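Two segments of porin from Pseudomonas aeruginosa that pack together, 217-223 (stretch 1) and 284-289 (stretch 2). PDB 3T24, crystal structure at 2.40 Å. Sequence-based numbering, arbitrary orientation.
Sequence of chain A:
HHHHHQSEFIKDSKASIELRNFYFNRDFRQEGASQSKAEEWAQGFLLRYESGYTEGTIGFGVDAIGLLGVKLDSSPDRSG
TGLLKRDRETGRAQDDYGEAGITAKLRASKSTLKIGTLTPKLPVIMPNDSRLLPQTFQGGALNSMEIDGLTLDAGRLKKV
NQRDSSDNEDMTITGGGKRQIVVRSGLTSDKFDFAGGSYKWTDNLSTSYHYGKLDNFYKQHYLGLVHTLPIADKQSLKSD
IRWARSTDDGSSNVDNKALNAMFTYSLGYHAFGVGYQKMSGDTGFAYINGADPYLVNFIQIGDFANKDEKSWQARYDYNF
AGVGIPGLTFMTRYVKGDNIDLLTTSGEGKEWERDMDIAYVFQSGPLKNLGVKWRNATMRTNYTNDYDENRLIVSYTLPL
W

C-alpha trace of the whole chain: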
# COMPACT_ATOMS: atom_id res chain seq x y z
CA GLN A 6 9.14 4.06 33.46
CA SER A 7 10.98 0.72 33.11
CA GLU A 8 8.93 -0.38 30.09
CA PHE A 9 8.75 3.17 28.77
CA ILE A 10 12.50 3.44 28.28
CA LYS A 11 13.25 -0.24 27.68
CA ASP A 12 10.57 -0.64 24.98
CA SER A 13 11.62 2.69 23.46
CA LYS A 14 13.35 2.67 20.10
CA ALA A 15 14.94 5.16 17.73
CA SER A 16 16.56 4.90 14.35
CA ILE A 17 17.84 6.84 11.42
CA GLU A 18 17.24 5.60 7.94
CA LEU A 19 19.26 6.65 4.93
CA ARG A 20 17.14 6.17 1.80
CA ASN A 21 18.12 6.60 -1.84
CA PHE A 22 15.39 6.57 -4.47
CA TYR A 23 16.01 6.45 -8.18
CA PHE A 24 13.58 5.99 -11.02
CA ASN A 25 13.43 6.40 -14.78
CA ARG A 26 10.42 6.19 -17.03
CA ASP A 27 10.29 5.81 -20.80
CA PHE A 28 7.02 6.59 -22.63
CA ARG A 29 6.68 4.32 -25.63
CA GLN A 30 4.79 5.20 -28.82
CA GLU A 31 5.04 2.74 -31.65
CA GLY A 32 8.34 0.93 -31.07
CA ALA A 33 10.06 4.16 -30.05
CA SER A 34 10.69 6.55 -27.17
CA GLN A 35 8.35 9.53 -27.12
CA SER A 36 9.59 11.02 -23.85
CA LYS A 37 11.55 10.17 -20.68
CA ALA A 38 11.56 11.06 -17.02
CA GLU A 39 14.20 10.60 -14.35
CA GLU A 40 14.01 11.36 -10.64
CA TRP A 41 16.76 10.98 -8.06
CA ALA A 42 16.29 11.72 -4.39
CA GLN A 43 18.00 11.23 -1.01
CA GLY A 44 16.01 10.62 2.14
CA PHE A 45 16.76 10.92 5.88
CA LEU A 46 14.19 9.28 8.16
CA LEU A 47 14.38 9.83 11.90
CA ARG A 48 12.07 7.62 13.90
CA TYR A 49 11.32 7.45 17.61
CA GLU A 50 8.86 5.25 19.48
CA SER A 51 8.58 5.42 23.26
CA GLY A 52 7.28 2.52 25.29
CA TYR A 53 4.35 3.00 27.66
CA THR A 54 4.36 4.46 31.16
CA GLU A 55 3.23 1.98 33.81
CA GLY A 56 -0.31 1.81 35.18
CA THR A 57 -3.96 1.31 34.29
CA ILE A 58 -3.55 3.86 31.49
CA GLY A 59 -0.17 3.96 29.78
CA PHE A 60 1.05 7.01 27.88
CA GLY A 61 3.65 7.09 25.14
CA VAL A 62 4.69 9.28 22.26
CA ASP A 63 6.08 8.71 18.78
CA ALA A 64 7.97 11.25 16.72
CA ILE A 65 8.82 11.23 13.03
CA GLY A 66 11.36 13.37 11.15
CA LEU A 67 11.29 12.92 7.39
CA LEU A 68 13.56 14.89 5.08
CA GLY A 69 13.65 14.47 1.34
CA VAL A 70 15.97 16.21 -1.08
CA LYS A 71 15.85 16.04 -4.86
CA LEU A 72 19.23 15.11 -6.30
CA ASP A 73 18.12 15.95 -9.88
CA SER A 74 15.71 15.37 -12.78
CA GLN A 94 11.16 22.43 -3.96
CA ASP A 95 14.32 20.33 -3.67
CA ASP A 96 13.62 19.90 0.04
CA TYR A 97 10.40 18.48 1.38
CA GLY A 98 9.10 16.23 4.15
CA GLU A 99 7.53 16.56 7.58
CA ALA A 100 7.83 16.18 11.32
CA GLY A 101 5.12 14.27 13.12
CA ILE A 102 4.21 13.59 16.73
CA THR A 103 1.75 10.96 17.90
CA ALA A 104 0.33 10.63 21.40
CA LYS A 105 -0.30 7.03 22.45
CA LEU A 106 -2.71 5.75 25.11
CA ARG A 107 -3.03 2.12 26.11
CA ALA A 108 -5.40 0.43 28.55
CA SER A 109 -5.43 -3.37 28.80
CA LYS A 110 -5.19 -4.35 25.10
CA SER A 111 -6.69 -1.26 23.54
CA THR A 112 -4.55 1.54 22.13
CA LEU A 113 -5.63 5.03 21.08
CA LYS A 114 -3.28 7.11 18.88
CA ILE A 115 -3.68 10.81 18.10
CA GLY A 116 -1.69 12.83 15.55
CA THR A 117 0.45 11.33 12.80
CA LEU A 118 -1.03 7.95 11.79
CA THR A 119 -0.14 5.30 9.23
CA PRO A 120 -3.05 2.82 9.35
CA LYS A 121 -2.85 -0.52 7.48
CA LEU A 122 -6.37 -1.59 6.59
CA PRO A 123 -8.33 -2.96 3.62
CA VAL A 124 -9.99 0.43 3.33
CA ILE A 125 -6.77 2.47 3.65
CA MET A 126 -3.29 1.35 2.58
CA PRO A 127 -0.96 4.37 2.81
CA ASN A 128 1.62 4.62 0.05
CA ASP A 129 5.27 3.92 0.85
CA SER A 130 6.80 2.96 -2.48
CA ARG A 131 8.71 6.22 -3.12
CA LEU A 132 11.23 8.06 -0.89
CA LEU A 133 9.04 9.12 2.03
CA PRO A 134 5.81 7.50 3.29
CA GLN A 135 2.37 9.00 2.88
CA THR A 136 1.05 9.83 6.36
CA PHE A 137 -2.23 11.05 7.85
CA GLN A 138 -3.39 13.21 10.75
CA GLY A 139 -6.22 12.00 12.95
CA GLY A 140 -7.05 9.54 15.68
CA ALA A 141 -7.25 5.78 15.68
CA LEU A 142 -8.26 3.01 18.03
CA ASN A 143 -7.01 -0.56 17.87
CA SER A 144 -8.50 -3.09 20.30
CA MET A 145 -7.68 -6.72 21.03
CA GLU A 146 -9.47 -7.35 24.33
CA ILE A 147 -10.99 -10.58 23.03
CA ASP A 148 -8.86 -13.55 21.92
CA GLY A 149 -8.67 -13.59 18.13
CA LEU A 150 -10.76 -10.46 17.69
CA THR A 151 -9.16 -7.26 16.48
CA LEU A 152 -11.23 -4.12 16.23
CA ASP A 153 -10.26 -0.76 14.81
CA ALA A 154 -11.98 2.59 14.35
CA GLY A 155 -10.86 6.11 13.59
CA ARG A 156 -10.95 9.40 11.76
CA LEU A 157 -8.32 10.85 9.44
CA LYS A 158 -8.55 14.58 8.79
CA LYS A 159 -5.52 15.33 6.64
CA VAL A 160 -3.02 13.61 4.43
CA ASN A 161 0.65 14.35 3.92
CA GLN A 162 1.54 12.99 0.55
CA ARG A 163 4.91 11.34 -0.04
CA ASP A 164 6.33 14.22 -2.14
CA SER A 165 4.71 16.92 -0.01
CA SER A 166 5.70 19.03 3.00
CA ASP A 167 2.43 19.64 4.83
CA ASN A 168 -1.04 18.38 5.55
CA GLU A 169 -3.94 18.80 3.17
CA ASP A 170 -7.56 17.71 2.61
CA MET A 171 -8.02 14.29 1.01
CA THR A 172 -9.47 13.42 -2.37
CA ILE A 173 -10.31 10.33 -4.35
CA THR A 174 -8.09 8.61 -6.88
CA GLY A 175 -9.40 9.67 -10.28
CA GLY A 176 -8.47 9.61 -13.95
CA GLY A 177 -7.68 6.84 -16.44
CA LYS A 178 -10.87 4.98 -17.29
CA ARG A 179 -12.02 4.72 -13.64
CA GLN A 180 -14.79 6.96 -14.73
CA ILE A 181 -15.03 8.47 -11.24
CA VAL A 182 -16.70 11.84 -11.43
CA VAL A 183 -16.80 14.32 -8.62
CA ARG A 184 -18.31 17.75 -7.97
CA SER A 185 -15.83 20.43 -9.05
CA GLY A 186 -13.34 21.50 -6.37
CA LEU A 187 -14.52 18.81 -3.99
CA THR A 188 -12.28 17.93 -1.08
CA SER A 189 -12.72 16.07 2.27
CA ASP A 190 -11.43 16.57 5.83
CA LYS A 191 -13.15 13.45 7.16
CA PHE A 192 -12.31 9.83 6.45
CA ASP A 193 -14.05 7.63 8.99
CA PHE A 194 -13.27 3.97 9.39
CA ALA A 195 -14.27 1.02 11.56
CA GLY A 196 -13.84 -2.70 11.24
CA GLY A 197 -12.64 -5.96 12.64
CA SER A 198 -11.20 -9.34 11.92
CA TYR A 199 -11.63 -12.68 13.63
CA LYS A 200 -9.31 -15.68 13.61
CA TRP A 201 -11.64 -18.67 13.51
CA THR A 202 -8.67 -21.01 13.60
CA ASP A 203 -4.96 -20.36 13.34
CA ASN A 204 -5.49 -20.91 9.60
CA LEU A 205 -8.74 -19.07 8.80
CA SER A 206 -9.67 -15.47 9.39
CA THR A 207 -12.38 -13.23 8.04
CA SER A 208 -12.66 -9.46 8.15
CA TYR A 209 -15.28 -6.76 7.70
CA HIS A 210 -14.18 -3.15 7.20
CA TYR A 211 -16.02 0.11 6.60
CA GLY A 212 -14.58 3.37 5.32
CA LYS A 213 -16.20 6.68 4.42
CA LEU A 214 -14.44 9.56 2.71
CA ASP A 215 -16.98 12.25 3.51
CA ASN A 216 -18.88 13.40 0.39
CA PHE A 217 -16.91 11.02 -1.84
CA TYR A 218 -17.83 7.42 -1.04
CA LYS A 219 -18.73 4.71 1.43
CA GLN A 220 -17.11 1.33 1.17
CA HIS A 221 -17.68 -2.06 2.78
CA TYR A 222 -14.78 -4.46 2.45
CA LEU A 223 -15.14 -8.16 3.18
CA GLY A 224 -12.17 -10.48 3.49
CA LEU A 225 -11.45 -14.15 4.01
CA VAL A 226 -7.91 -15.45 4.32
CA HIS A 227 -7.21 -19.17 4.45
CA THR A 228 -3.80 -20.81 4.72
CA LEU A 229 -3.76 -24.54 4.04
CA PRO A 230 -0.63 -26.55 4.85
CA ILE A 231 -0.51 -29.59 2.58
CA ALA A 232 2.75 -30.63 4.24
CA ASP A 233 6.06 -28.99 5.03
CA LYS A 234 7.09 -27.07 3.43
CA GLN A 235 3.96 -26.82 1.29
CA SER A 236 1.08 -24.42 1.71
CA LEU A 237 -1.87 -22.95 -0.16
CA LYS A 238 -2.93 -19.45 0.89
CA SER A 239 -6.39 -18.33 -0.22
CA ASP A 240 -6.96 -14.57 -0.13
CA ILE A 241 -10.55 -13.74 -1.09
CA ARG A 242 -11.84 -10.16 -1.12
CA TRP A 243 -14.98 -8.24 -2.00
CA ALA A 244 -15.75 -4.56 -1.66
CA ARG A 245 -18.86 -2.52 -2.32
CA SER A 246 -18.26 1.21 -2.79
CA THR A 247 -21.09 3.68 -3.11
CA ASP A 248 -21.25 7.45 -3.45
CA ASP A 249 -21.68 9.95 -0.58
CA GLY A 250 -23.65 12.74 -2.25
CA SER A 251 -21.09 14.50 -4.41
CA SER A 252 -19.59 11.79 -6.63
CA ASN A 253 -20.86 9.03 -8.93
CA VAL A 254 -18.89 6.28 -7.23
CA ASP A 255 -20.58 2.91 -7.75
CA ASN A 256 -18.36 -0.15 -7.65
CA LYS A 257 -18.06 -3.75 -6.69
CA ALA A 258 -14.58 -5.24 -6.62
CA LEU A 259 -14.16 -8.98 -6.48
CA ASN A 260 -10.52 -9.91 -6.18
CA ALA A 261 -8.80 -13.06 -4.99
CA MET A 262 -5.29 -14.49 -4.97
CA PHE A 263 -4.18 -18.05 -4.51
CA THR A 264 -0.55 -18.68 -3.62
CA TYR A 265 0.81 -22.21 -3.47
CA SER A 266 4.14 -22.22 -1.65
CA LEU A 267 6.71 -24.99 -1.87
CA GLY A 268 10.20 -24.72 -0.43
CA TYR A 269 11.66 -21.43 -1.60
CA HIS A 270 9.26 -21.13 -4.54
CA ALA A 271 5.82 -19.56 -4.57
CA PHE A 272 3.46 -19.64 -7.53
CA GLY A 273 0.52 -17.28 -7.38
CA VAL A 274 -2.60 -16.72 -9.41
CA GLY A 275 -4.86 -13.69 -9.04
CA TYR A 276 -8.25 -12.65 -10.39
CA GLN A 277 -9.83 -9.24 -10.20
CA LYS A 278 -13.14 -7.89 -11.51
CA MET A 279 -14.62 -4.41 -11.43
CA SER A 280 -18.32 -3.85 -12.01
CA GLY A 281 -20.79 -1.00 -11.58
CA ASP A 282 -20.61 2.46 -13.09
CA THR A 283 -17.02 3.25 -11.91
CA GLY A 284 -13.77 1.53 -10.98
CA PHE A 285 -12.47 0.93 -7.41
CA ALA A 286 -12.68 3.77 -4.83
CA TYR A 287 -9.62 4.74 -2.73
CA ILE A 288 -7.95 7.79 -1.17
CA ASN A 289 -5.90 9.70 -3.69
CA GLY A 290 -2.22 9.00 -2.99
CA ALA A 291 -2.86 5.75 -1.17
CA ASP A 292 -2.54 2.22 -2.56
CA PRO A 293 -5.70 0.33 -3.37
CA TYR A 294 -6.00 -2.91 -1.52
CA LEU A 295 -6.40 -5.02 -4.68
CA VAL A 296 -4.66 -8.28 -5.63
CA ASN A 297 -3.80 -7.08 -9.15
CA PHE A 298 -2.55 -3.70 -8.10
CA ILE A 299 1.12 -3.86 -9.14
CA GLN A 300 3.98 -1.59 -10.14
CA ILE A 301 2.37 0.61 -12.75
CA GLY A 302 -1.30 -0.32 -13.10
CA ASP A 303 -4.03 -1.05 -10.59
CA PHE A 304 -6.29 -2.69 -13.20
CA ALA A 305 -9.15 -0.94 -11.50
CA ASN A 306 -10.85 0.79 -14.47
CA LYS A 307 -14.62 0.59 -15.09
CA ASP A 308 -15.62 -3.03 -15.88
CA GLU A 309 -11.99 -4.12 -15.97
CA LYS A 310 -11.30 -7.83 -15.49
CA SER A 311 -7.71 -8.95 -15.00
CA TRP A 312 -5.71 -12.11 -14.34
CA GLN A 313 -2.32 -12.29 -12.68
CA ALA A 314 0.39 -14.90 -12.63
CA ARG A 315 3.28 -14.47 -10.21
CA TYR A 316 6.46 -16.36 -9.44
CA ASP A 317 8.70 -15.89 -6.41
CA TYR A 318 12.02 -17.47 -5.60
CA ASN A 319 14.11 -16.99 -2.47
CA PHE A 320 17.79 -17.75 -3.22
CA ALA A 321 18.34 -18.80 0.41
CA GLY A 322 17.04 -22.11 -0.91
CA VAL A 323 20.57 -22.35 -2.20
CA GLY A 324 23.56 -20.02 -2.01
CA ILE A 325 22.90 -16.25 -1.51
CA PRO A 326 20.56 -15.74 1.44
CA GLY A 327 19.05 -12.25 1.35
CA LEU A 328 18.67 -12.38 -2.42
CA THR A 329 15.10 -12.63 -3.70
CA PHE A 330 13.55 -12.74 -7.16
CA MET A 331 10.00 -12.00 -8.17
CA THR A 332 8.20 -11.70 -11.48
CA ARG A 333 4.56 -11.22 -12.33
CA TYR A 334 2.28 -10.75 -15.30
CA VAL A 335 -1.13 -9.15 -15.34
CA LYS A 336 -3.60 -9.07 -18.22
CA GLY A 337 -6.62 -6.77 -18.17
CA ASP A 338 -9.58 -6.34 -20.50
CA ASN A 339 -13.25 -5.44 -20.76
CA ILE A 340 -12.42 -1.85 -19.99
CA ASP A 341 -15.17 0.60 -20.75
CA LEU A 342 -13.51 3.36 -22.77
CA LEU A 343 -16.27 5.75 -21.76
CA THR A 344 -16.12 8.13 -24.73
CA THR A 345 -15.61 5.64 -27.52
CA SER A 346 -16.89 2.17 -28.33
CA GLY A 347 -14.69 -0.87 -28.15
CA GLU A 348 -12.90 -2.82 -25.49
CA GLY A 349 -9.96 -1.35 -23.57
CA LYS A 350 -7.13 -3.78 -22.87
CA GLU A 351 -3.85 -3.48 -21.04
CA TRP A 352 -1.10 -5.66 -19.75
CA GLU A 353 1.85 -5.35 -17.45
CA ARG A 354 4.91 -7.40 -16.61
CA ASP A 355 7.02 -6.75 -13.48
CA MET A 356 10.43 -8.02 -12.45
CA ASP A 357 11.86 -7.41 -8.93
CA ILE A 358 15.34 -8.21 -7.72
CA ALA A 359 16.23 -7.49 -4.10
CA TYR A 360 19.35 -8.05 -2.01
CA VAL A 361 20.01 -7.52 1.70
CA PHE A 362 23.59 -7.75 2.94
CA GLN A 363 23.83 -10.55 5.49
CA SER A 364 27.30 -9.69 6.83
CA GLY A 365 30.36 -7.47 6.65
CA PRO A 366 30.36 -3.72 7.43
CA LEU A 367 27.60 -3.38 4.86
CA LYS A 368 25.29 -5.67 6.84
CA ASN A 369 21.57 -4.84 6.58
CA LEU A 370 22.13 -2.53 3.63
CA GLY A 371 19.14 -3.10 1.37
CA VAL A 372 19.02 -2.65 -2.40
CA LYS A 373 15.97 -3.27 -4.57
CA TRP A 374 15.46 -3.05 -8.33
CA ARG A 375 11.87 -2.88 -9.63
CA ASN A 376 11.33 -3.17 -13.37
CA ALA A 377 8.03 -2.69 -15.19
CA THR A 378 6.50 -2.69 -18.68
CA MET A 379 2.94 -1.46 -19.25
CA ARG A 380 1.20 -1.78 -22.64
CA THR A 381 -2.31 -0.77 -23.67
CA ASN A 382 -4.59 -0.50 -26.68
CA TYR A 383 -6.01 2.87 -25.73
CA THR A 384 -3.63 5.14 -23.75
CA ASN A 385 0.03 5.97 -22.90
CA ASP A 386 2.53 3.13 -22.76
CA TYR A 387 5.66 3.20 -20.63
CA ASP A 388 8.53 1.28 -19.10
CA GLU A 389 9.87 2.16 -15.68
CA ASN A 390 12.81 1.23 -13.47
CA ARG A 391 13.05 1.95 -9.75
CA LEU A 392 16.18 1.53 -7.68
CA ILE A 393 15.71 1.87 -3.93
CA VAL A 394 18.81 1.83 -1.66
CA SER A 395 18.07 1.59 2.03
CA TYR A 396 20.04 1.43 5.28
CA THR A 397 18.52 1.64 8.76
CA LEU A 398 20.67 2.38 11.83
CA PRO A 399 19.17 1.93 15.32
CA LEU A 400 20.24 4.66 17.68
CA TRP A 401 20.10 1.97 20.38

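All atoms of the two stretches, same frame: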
# COMPACT_ATOMS: atom_id res chain seq x y z
N PHE A 217 -17.42 11.79 -0.71
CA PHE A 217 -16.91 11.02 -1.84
C PHE A 217 -17.55 9.66 -1.98
O PHE A 217 -18.18 9.37 -2.99
CB PHE A 217 -15.38 10.89 -1.77
CG PHE A 217 -14.66 12.15 -2.10
CD1 PHE A 217 -14.18 12.37 -3.38
CD2 PHE A 217 -14.48 13.14 -1.14
CE1 PHE A 217 -13.52 13.53 -3.70
CE2 PHE A 217 -13.82 14.31 -1.45
CZ PHE A 217 -13.33 14.51 -2.73
N TYR A 218 -17.38 8.81 -0.96
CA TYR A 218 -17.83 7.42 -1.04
C TYR A 218 -17.91 6.73 0.31
O TYR A 218 -17.28 7.15 1.30
CB TYR A 218 -16.90 6.61 -1.96
CG TYR A 218 -15.50 6.35 -1.40
CD1 TYR A 218 -15.24 5.25 -0.59
CD2 TYR A 218 -14.44 7.22 -1.67
CE1 TYR A 218 -14.00 5.00 -0.09
CE2 TYR A 218 -13.17 6.97 -1.19
CZ TYR A 218 -12.96 5.87 -0.38
OH TYR A 218 -11.71 5.62 0.11
N LYS A 219 -18.69 5.66 0.33
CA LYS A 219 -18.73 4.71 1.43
C LYS A 219 -18.29 3.39 0.85
O LYS A 219 -18.59 3.06 -0.29
CB LYS A 219 -20.16 4.52 1.94
CG LYS A 219 -20.93 5.78 2.18
CD LYS A 219 -22.24 5.45 2.90
CE LYS A 219 -23.31 6.44 2.51
NZ LYS A 219 -23.69 6.27 1.07
N GLN A 220 -17.60 2.60 1.66
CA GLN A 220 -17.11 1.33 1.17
C GLN A 220 -17.19 0.29 2.27
O GLN A 220 -16.85 0.57 3.43
CB GLN A 220 -15.67 1.50 0.71
CG GLN A 220 -15.02 0.25 0.12
CD GLN A 220 -13.62 0.56 -0.39
OE1 GLN A 220 -12.64 0.42 0.35
NE2 GLN A 220 -13.52 1.02 -1.63
N HIS A 221 -17.68 -0.89 1.91
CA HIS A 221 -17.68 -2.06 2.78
C HIS A 221 -16.73 -3.06 2.16
O HIS A 221 -16.84 -3.38 0.97
CB HIS A 221 -19.09 -2.67 2.89
CG HIS A 221 -20.10 -1.73 3.48
ND1 HIS A 221 -20.60 -1.88 4.75
CD2 HIS A 221 -20.67 -0.61 2.98
CE1 HIS A 221 -21.45 -0.90 5.01
NE2 HIS A 221 -21.51 -0.11 3.95
N TYR A 222 -15.77 -3.52 2.94
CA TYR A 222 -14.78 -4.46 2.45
C TYR A 222 -14.91 -5.76 3.22
O TYR A 222 -14.82 -5.77 4.44
CB TYR A 222 -13.37 -3.91 2.63
CG TYR A 222 -12.46 -4.24 1.49
CD1 TYR A 222 -12.03 -3.25 0.60
CD2 TYR A 222 -12.05 -5.55 1.27
CE1 TYR A 222 -11.20 -3.55 -0.47
CE2 TYR A 222 -11.24 -5.87 0.19
CZ TYR A 222 -10.82 -4.87 -0.68
OH TYR A 222 -10.00 -5.18 -1.75
N LEU A 223 -15.12 -6.87 2.51
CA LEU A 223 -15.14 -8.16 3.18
C LEU A 223 -13.91 -8.96 2.79
O LEU A 223 -13.48 -8.93 1.64
CB LEU A 223 -16.40 -8.95 2.86
CG LEU A 223 -17.71 -8.58 3.55
CD1 LEU A 223 -18.18 -7.22 3.09
CD2 LEU A 223 -18.77 -9.62 3.23
N GLY A 284 -14.76 2.41 -11.58
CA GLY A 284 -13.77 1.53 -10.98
C GLY A 284 -13.68 1.63 -9.44
O GLY A 284 -14.50 2.29 -8.77
N PHE A 285 -12.69 0.95 -8.87
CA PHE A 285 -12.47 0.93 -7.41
C PHE A 285 -12.25 2.30 -6.75
O PHE A 285 -11.58 3.17 -7.32
CB PHE A 285 -11.29 0.03 -7.10
CG PHE A 285 -11.12 -0.28 -5.64
CD1 PHE A 285 -12.09 -0.97 -4.95
CD2 PHE A 285 -9.96 0.10 -4.97
CE1 PHE A 285 -11.93 -1.26 -3.59
CE2 PHE A 285 -9.78 -0.20 -3.64
CZ PHE A 285 -10.76 -0.89 -2.94
N ALA A 286 -12.82 2.50 -5.57
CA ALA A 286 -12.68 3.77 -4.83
C ALA A 286 -11.61 3.71 -3.74
O ALA A 286 -11.65 2.83 -2.86
CB ALA A 286 -14.01 4.18 -4.22
N TYR A 287 -10.65 4.64 -3.79
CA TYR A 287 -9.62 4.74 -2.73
C TYR A 287 -8.99 6.12 -2.62
O TYR A 287 -8.95 6.86 -3.60
CB TYR A 287 -8.55 3.64 -2.84
CG TYR A 287 -7.72 3.63 -4.12
CD1 TYR A 287 -6.36 3.94 -4.10
CD2 TYR A 287 -8.28 3.26 -5.33
CE1 TYR A 287 -5.59 3.90 -5.25
CE2 TYR A 287 -7.52 3.21 -6.49
CZ TYR A 287 -6.17 3.54 -6.45
OH TYR A 287 -5.41 3.50 -7.61
N ILE A 288 -8.52 6.46 -1.42
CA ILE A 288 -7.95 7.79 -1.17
C ILE A 288 -6.85 8.09 -2.17
O ILE A 288 -5.98 7.25 -2.43
CB ILE A 288 -7.45 7.98 0.31
CG1 ILE A 288 -8.64 7.92 1.28
CG2 ILE A 288 -6.72 9.31 0.49
CD1 ILE A 288 -8.28 7.39 2.64
N ASN A 289 -6.90 9.29 -2.73
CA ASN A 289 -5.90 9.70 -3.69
C ASN A 289 -4.52 9.77 -3.01
O ASN A 289 -4.36 10.44 -2.00
CB ASN A 289 -6.26 11.06 -4.27
CG ASN A 289 -5.31 11.49 -5.36
OD1 ASN A 289 -4.87 10.67 -6.14
ND2 ASN A 289 -4.97 12.75 -5.38
O HOH W 1 -10.39 1.62 -0.60

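Residues 218-223 form a β-strand that runs on past the end of the stretch, while 284-289 is an extended segment without regular helix or strand. The two do not pair as neighbours in a sheet. Their touching parts run 110° apart, and the nearest CA atoms, those of Tyr218 and Ala286, are still 7.4 Å from each other. At that spacing the backbones leave room for side chains between them, and no backbone-to-backbone hydrogen bond joins the two. The strand supplies its residues by simple alternation: Tyr218, Gln220 and Tyr222 direct their CA-to-CB bonds toward the other segment, while Lys219 between the first two points away and makes no contact.

Ala286 takes part in two ways, through its methyl and through its carbonyl. Its methyl sits over one face of the Tyr218 ring, with CB of Ala286 3.9 Å from the centroid of that ring and only 10° off the ring normal, a nearly ideal CH-π arrangement. Tyr218, with chi1 in the p well, then reaches on along the loop, bringing its OH to 3.6 Å from CA of Tyr287 and to 4.0 Å from CG1 of Ile288. Tyr287 turns its own CA-to-CB bond away, so it meets the tyrosine mainly through its backbone.

The same alanine offers its carbonyl to the strand. Gln220, fully extended with chi1 and chi2 both t, donates from NE2 to O of Ala286 at 2.9 Å, with an N-H...O angle of 141°. This is the one direct hydrogen bond across the contact, and it satisfies a loop carbonyl that has no sheet partner across this contact. Water 1 adds a second link, lying 2.7 Å from OE1 of Gln220 and 2.9 Å from O of Ala286 and able to donate to either. The amide thus engages the carbonyl both directly and through solvent.

Beyond the glutamine the contact becomes apolar again. Phe285 sets out sideways, but its chi1 of -170° (t) carries the ring nearer the strand, where CZ of Phe285 comes to 3.7 Å from CE1 of Tyr222, at the edge of the tyrosine ring. The phenylalanine also meets the amide, with its CE1 3.4 Å from NE2 of Gln220.

The rule to draw is compact: two tyrosines flank a glutamine along the strand, and the polar group between them reaches a backbone carbonyl of the crossing loop. Only 270 Å² is buried in all, yet every touching residue is buried in the assembly.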